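Local coordinates for protein toxin coregulated pilin (Vibrio cholerae, PDB 3HRV) that forms the major subunit of the toxin-coregulated pilus, a type IV pilus essential for bacterial aggregation and colonization of the host small intestine, at residues 124-129 and 141-146; 90-95 and 135-140; 115-120 and 187-192. All coordinates share one frame; numbering follows the deposited sequence.

Contact 1: residues 124-129 and 141-146; sequences FPFINV and GDFETS
Phe-126 and Phe-143 lie alongside each other, pointing opposite ways, so that the root of one side chain meets the rim of the other ring. The closest approach runs from CB of Phe-126 to CE1 of Phe-143, 3.6 Å, with CD1 of Phe-143 equally near that CB. The ring centroids stand 5.9 Å apart and the planes are inclined at 32°, an oblique arrangement that is neither a stack nor a T-shaped pair. In Phe-126 the ring is swung anti to the backbone N (chi1 -178°), and this points it away from the Phe-143 ring and along the loop backbone, with CE1 3.8 Å from Asp-142 O. CB of Ser-146 lies at the edge of the same ring. Beyond the aromatic pair, Pro-125 presents CG to the edge of the Phe-143 ring, 3.9 Å from CZ, so one ring serves two consecutive residues of 124-129. Both segments belong to the D-region of the type IV pilin fold, the part bracketed by the disulfide Cys-113 to Cys-179, and here its strand 126-129 is packed against the irregular loop that follows. Nearby, the Phe-91 ring meets that of Phe-126 from strand 87-93. Polar bonds internal to the loop set the shape that presents Phe-143. Asp-142 forms an Asx turn: OD2 accepts from Glu-144 N at 2.8 Å on its anti side, and from Thr-145 N above the carboxylate plane. The same carboxylate also receives the backbone N atoms of Asn-94 and Ser-95. An almost straight bond of 2.7 Å from Asp-142 N to Ser-146 OG, with an N-H...O angle of 171°, ties the two ends of the turn together.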
# COMPACT_ATOMS: atom_id res chain seq x y z
N PHE A 124 -5.84 -4.80 4.14
CA PHE A 124 -6.10 -3.52 3.49
C PHE A 124 -7.28 -3.52 2.52
O PHE A 124 -7.38 -4.39 1.66
CB PHE A 124 -4.87 -3.04 2.72
CG PHE A 124 -3.69 -2.74 3.59
CD1 PHE A 124 -2.74 -3.71 3.87
CD2 PHE A 124 -3.54 -1.47 4.15
CE1 PHE A 124 -1.65 -3.43 4.69
CE2 PHE A 124 -2.46 -1.18 4.97
CZ PHE A 124 -1.52 -2.16 5.25
N PRO A 125 -8.18 -2.56 2.64
CA PRO A 125 -9.32 -2.51 1.73
C PRO A 125 -8.88 -1.96 0.22
O PRO A 125 -9.56 -2.16 -0.78
CB PRO A 125 -10.43 -1.89 2.59
CG PRO A 125 -9.67 -1.03 3.54
CD PRO A 125 -8.49 -1.89 3.91
N PHE A 126 -7.80 -1.34 0.24
CA PHE A 126 -7.33 -0.75 -1.02
C PHE A 126 -5.93 -1.25 -1.39
O PHE A 126 -5.03 -1.25 -0.55
CB PHE A 126 -7.30 0.78 -0.86
CG PHE A 126 -6.89 1.53 -2.10
CD1 PHE A 126 -7.84 1.91 -3.05
CD2 PHE A 126 -5.56 1.88 -2.31
CE1 PHE A 126 -7.47 2.65 -4.18
CE2 PHE A 126 -5.17 2.61 -3.44
CZ PHE A 126 -6.13 2.99 -4.37
N ILE A 127 -5.76 -1.70 -2.63
CA ILE A 127 -4.47 -2.18 -3.11
C ILE A 127 -4.24 -1.69 -4.53
O ILE A 127 -5.08 -1.90 -5.41
CB ILE A 127 -4.39 -3.72 -3.12
CG1 ILE A 127 -4.66 -4.26 -1.71
CG2 ILE A 127 -3.02 -4.16 -3.60
CD1 ILE A 127 -4.66 -5.78 -1.63
N ASN A 128 -3.11 -1.03 -4.75
CA ASN A 128 -2.77 -0.49 -6.06
C ASN A 128 -1.35 -0.95 -6.42
O ASN A 128 -0.39 -0.59 -5.73
CB ASN A 128 -2.83 1.04 -6.03
CG ASN A 128 -2.71 1.67 -7.40
OD1 ASN A 128 -2.09 1.11 -8.30
ND2 ASN A 128 -3.30 2.85 -7.57
N VAL A 129 -1.23 -1.74 -7.48
CA VAL A 129 0.07 -2.25 -7.92
C VAL A 129 0.58 -1.43 -9.10
O VAL A 129 -0.08 -1.35 -10.13
CB VAL A 129 -0.04 -3.73 -8.36
CG1 VAL A 129 1.32 -4.25 -8.80
CG2 VAL A 129 -0.58 -4.57 -7.20
N GLY A 141 -4.88 7.31 -7.25
CA GLY A 141 -6.29 7.18 -7.58
C GLY A 141 -7.14 7.68 -6.43
O GLY A 141 -6.74 8.58 -5.69
N ASP A 142 -8.32 7.08 -6.26
CA ASP A 142 -9.24 7.47 -5.20
C ASP A 142 -9.66 6.24 -4.41
O ASP A 142 -10.10 5.24 -4.98
CB ASP A 142 -10.47 8.15 -5.81
CG ASP A 142 -11.38 8.77 -4.76
OD1 ASP A 142 -11.43 10.02 -4.68
OD2 ASP A 142 -12.03 8.02 -4.01
N PHE A 143 -9.52 6.32 -3.09
CA PHE A 143 -9.87 5.22 -2.21
C PHE A 143 -11.27 4.67 -2.41
O PHE A 143 -11.49 3.46 -2.32
CB PHE A 143 -9.71 5.66 -0.75
CG PHE A 143 -9.94 4.56 0.26
CD1 PHE A 143 -8.93 3.67 0.59
CD2 PHE A 143 -11.18 4.43 0.88
CE1 PHE A 143 -9.14 2.66 1.53
CE2 PHE A 143 -11.41 3.42 1.82
CZ PHE A 143 -10.38 2.53 2.14
N GLU A 144 -12.23 5.54 -2.68
CA GLU A 144 -13.61 5.10 -2.83
C GLU A 144 -14.17 5.05 -4.25
O GLU A 144 -15.10 4.28 -4.51
CB GLU A 144 -14.53 5.95 -1.94
CG GLU A 144 -15.98 5.48 -1.91
CD GLU A 144 -16.75 6.07 -0.74
OE1 GLU A 144 -17.95 5.75 -0.60
OE2 GLU A 144 -16.16 6.85 0.04
N THR A 145 -13.63 5.85 -5.16
CA THR A 145 -14.16 5.85 -6.52
C THR A 145 -13.33 5.11 -7.57
O THR A 145 -13.79 4.92 -8.70
CB THR A 145 -14.42 7.30 -7.01
OG1 THR A 145 -13.20 8.04 -7.04
CG2 THR A 145 -15.41 7.99 -6.08
N SER A 146 -12.12 4.69 -7.21
CA SER A 146 -11.30 3.94 -8.17
C SER A 146 -11.80 2.50 -8.18
O SER A 146 -11.70 1.79 -7.18
CB SER A 146 -9.82 3.97 -7.77
OG SER A 146 -9.23 5.24 -8.05

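Contact 2: residues 90-95 and 135-140; sequences SFPRNS and AAVADL
Val-137 and Leu-140 are the two residues of 135-140 that touch strand 90-93, and what precedes them is drawn together by Asp-139. At the start, Ala-135 N gives a bond of 2.9 Å to Asp-139 OD1 on the anti side of the carboxylate. Ala-136 N reaches the same oxygen from above the carboxylate plane, 70° out of it, so one atom grips two successive amides. Val-137 follows with CB directed at the strand. Its CG1, anti to the backbone N (chi1 177°), is wedged between two residues, 3.8 Å from Phe-91 CB and equally far from Pro-92 CD, and both methyls lie near the carbonyl O of Ser-90, CG1 at 3.8 Å. The turn through Asp-139 is closed by its N, bonded to Ala-136 O at 2.8 Å, and by Leu-140 N, bonded to Val-137 O. This places Leu-140 beside Val-137 on the side facing the strand. The leucine crosses Phe-91 at about a right angle: CD1 sits 3.8 Å from Phe-91 CB, and Leu-140 CB lies obliquely beside the ring, 3.9 Å from Phe-91 CD1. With CG of Phe-91 between the backbone N and the carbonyl carbon (chi1 69°), the ring lies next to Leu-140 while CB meets both side chains. Leu-140 also touches Ala-102 of the neighbouring strand 100-108. In this type IV pilin, a loop of the D-region, the part bounded by the disulfide, thus packs on the antiparallel sheet and reaches strand 87-93, outermost within the chain.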
# COMPACT_ATOMS: atom_id res chain seq x y z
N SER A 90 -1.03 10.38 1.65
CA SER A 90 -2.40 10.67 2.01
C SER A 90 -3.04 10.93 0.65
O SER A 90 -2.44 11.61 -0.18
CB SER A 90 -2.47 11.92 2.89
OG SER A 90 -2.09 11.64 4.22
N PHE A 91 -4.22 10.37 0.40
CA PHE A 91 -4.86 10.62 -0.88
C PHE A 91 -6.38 10.77 -0.73
O PHE A 91 -6.93 10.55 0.34
CB PHE A 91 -4.46 9.54 -1.92
CG PHE A 91 -4.99 8.16 -1.66
CD1 PHE A 91 -5.79 7.54 -2.61
CD2 PHE A 91 -4.64 7.45 -0.52
CE1 PHE A 91 -6.24 6.23 -2.44
CE2 PHE A 91 -5.07 6.13 -0.34
CZ PHE A 91 -5.87 5.52 -1.30
N PRO A 92 -7.06 11.17 -1.81
CA PRO A 92 -8.51 11.35 -1.72
C PRO A 92 -9.41 10.13 -1.58
O PRO A 92 -9.06 9.02 -1.96
CB PRO A 92 -8.83 12.15 -2.98
CG PRO A 92 -7.84 11.66 -3.95
CD PRO A 92 -6.56 11.57 -3.14
N ARG A 93 -10.59 10.38 -1.02
CA ARG A 93 -11.61 9.35 -0.86
C ARG A 93 -12.93 9.99 -1.23
O ARG A 93 -13.37 10.94 -0.59
CB ARG A 93 -11.68 8.82 0.57
CG ARG A 93 -12.80 7.80 0.74
CD ARG A 93 -12.91 7.23 2.14
NE ARG A 93 -14.06 6.34 2.23
CZ ARG A 93 -14.35 5.58 3.29
NH1 ARG A 93 -13.57 5.60 4.36
NH2 ARG A 93 -15.43 4.81 3.28
N ASN A 94 -13.55 9.48 -2.29
CA ASN A 94 -14.82 10.02 -2.76
C ASN A 94 -14.64 11.49 -3.13
O ASN A 94 -15.50 12.32 -2.86
CB ASN A 94 -15.88 9.87 -1.67
CG ASN A 94 -17.29 9.85 -2.22
OD1 ASN A 94 -17.52 9.40 -3.34
ND2 ASN A 94 -18.24 10.35 -1.44
N SER A 95 -13.50 11.79 -3.75
CA SER A 95 -13.15 13.13 -4.21
C SER A 95 -12.70 14.11 -3.13
O SER A 95 -12.26 15.22 -3.44
CB SER A 95 -14.32 13.74 -4.99
OG SER A 95 -14.21 13.42 -6.37
N ALA A 135 4.92 8.77 -7.60
CA ALA A 135 5.58 10.06 -7.51
C ALA A 135 4.66 11.20 -7.09
O ALA A 135 5.11 12.21 -6.54
CB ALA A 135 6.23 10.40 -8.84
N ALA A 136 3.36 11.04 -7.35
CA ALA A 136 2.39 12.07 -7.00
C ALA A 136 1.10 11.45 -6.49
O ALA A 136 0.77 10.32 -6.83
CB ALA A 136 2.10 12.95 -8.21
N VAL A 137 0.38 12.21 -5.68
CA VAL A 137 -0.89 11.75 -5.13
C VAL A 137 -1.80 11.22 -6.23
O VAL A 137 -2.50 10.22 -6.05
CB VAL A 137 -1.62 12.89 -4.39
CG1 VAL A 137 -2.97 12.42 -3.89
CG2 VAL A 137 -0.77 13.37 -3.22
N ALA A 138 -1.78 11.88 -7.38
CA ALA A 138 -2.61 11.49 -8.52
C ALA A 138 -2.38 10.04 -8.95
O ALA A 138 -3.29 9.39 -9.46
CB ALA A 138 -2.35 12.42 -9.70
N ASP A 139 -1.17 9.53 -8.72
CA ASP A 139 -0.81 8.17 -9.09
C ASP A 139 -1.56 7.10 -8.31
O ASP A 139 -1.66 5.95 -8.75
CB ASP A 139 0.69 7.94 -8.89
CG ASP A 139 1.55 8.82 -9.77
OD1 ASP A 139 2.78 8.87 -9.54
OD2 ASP A 139 1.00 9.46 -10.70
N LEU A 140 -2.08 7.47 -7.14
CA LEU A 140 -2.79 6.53 -6.29
C LEU A 140 -4.26 6.31 -6.64
O LEU A 140 -4.82 5.25 -6.35
CB LEU A 140 -2.69 6.98 -4.83
CG LEU A 140 -1.30 6.95 -4.21
CD1 LEU A 140 -1.29 7.79 -2.96
CD2 LEU A 140 -0.89 5.51 -3.92

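Contact 3: residues 115-120 and 187-192; sequences TLVTSV and VAFGNS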
# COMPACT_ATOMS: atom_id res chain seq x y z
N THR A 115 3.76 -12.41 -3.73
CA THR A 115 3.76 -12.95 -2.38
C THR A 115 3.30 -11.94 -1.34
O THR A 115 2.50 -12.27 -0.46
CB THR A 115 5.16 -13.46 -2.02
OG1 THR A 115 5.53 -14.49 -2.95
CG2 THR A 115 5.18 -14.02 -0.61
N LEU A 116 3.79 -10.71 -1.44
CA LEU A 116 3.41 -9.69 -0.47
C LEU A 116 1.93 -9.34 -0.56
O LEU A 116 1.23 -9.29 0.46
CB LEU A 116 4.25 -8.43 -0.69
CG LEU A 116 3.98 -7.30 0.32
CD1 LEU A 116 4.35 -7.77 1.72
CD2 LEU A 116 4.78 -6.08 -0.06
N VAL A 117 1.44 -9.10 -1.77
CA VAL A 117 0.04 -8.77 -1.95
C VAL A 117 -0.89 -9.83 -1.38
O VAL A 117 -1.87 -9.52 -0.70
CB VAL A 117 -0.30 -8.56 -3.44
CG1 VAL A 117 -1.80 -8.44 -3.63
CG2 VAL A 117 0.40 -7.32 -3.96
N THR A 118 -0.58 -11.10 -1.63
CA THR A 118 -1.43 -12.18 -1.15
C THR A 118 -1.23 -12.53 0.32
O THR A 118 -2.05 -13.23 0.91
CB THR A 118 -1.27 -13.45 -2.01
OG1 THR A 118 0.09 -13.89 -1.97
CG2 THR A 118 -1.65 -13.16 -3.46
N SER A 119 -0.15 -12.05 0.92
CA SER A 119 0.12 -12.35 2.32
C SER A 119 -0.40 -11.27 3.27
O SER A 119 -0.70 -11.56 4.43
CB SER A 119 1.62 -12.56 2.55
OG SER A 119 1.95 -12.41 3.91
N VAL A 120 -0.52 -10.04 2.80
CA VAL A 120 -0.99 -8.95 3.66
C VAL A 120 -2.22 -8.23 3.10
O VAL A 120 -2.81 -7.38 3.77
CB VAL A 120 0.12 -7.90 3.89
CG1 VAL A 120 1.37 -8.58 4.42
CG2 VAL A 120 0.42 -7.15 2.61
N VAL A 187 3.79 -1.44 -4.37
CA VAL A 187 2.41 -1.72 -4.03
C VAL A 187 1.96 -0.73 -2.97
O VAL A 187 2.64 -0.52 -1.97
CB VAL A 187 2.23 -3.15 -3.49
CG1 VAL A 187 0.76 -3.40 -3.18
CG2 VAL A 187 2.73 -4.16 -4.52
N ALA A 188 0.81 -0.11 -3.22
CA ALA A 188 0.25 0.85 -2.28
C ALA A 188 -0.88 0.16 -1.54
O ALA A 188 -1.86 -0.26 -2.15
CB ALA A 188 -0.28 2.06 -3.03
N PHE A 189 -0.72 0.01 -0.23
CA PHE A 189 -1.73 -0.62 0.61
C PHE A 189 -2.45 0.52 1.31
O PHE A 189 -1.87 1.23 2.13
CB PHE A 189 -1.07 -1.56 1.62
CG PHE A 189 -0.37 -2.72 0.99
CD1 PHE A 189 0.99 -2.65 0.68
CD2 PHE A 189 -1.07 -3.88 0.67
CE1 PHE A 189 1.64 -3.73 0.07
CE2 PHE A 189 -0.43 -4.96 0.06
CZ PHE A 189 0.93 -4.88 -0.24
N GLY A 190 -3.73 0.70 0.99
CA GLY A 190 -4.46 1.80 1.58
C GLY A 190 -5.57 1.47 2.54
O GLY A 190 -6.17 0.39 2.50
N ASN A 191 -5.84 2.42 3.42
CA ASN A 191 -6.91 2.30 4.39
C ASN A 191 -7.46 3.70 4.63
O ASN A 191 -6.90 4.69 4.14
CB ASN A 191 -6.40 1.70 5.70
CG ASN A 191 -7.47 0.94 6.44
OD1 ASN A 191 -8.66 1.10 6.17
ND2 ASN A 191 -7.06 0.09 7.38
N SER A 192 -8.55 3.79 5.38
CA SER A 192 -9.19 5.06 5.68
C SER A 192 -9.87 4.97 7.04
O SER A 192 -9.67 5.90 7.85
CB SER A 192 -10.23 5.37 4.59
OG SER A 192 -10.90 6.60 4.83
OXT SER A 192 -10.60 3.99 7.27
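Phe-189 pushes its ring from strand 187-191 into the side of helix 115-120, where Val-120, Leu-116 and Val-117 meet its outer rim. This is helix-on-sheet packing within the type IV pilin fold: the helix, on which Cys-113 of the D-region disulfide also sits, runs nearly parallel to the strand, at 13° with a closest axis approach of 10.4 Å. Val-120 makes the tightest touch, its CG2 3.5 Å from Phe-189 CE2 and crossing that side chain at about a right angle. With chi1 of Val-120 at -54°, CG1 lies anti to the carbonyl carbon and CG2 falls between the backbone N and the carbonyl carbon, facing the ring. One turn earlier on the helix, Leu-116 crosses the phenylalanine obliquely, CD2 reaching Phe-189 CE1 at 3.9 Å while CG comes equally near CZ. Between these two, Val-117 meets the ring chiefly with CA, at the edge and 4.3 Å from CE2. Its CG2 lies closer to Val-187, two residues back along the strand, 4.0 Å from both methyls in an oblique crossing. No hydrogen bond joins helix and strand, so buried apolar groups carry the whole contact. Helix 24-44 closes over the same layer, with Ala-30 and Leu-33 against Val-120 and Ala-29 against Leu-116, and the Phe-124 ring meets that of Phe-189. Within the strand, Val-187 also lies over one face of the central ring: its CG1 is 3.2 Å above the plane of the Phe-189 ring, displaced toward the rim.

Followed from the N terminus, the chain opens contact 2 at 90-95 on an outer strand, then contact 3 at 115-120 in the helix and contact 1 at 124-129 on the next strand. Contact 2 closes first, when 135-140 returns to 90-95. Contact 1 closes directly afterwards at 141-146, so the two cross. Contact 3 stays open until the C-terminal strand 187-191; it crosses contact 2 and encloses contact 1 entirely. The last strand pairs with 126-131 in the sheet, joining contacts 1 and 3, while the carboxylate of 141-146 accepting from the turn after strand 87-93 joins contacts 1 and 2. A probable hydrogen bond between Arg-93 NH1 and Ser-192 OG links contacts 2 and 3.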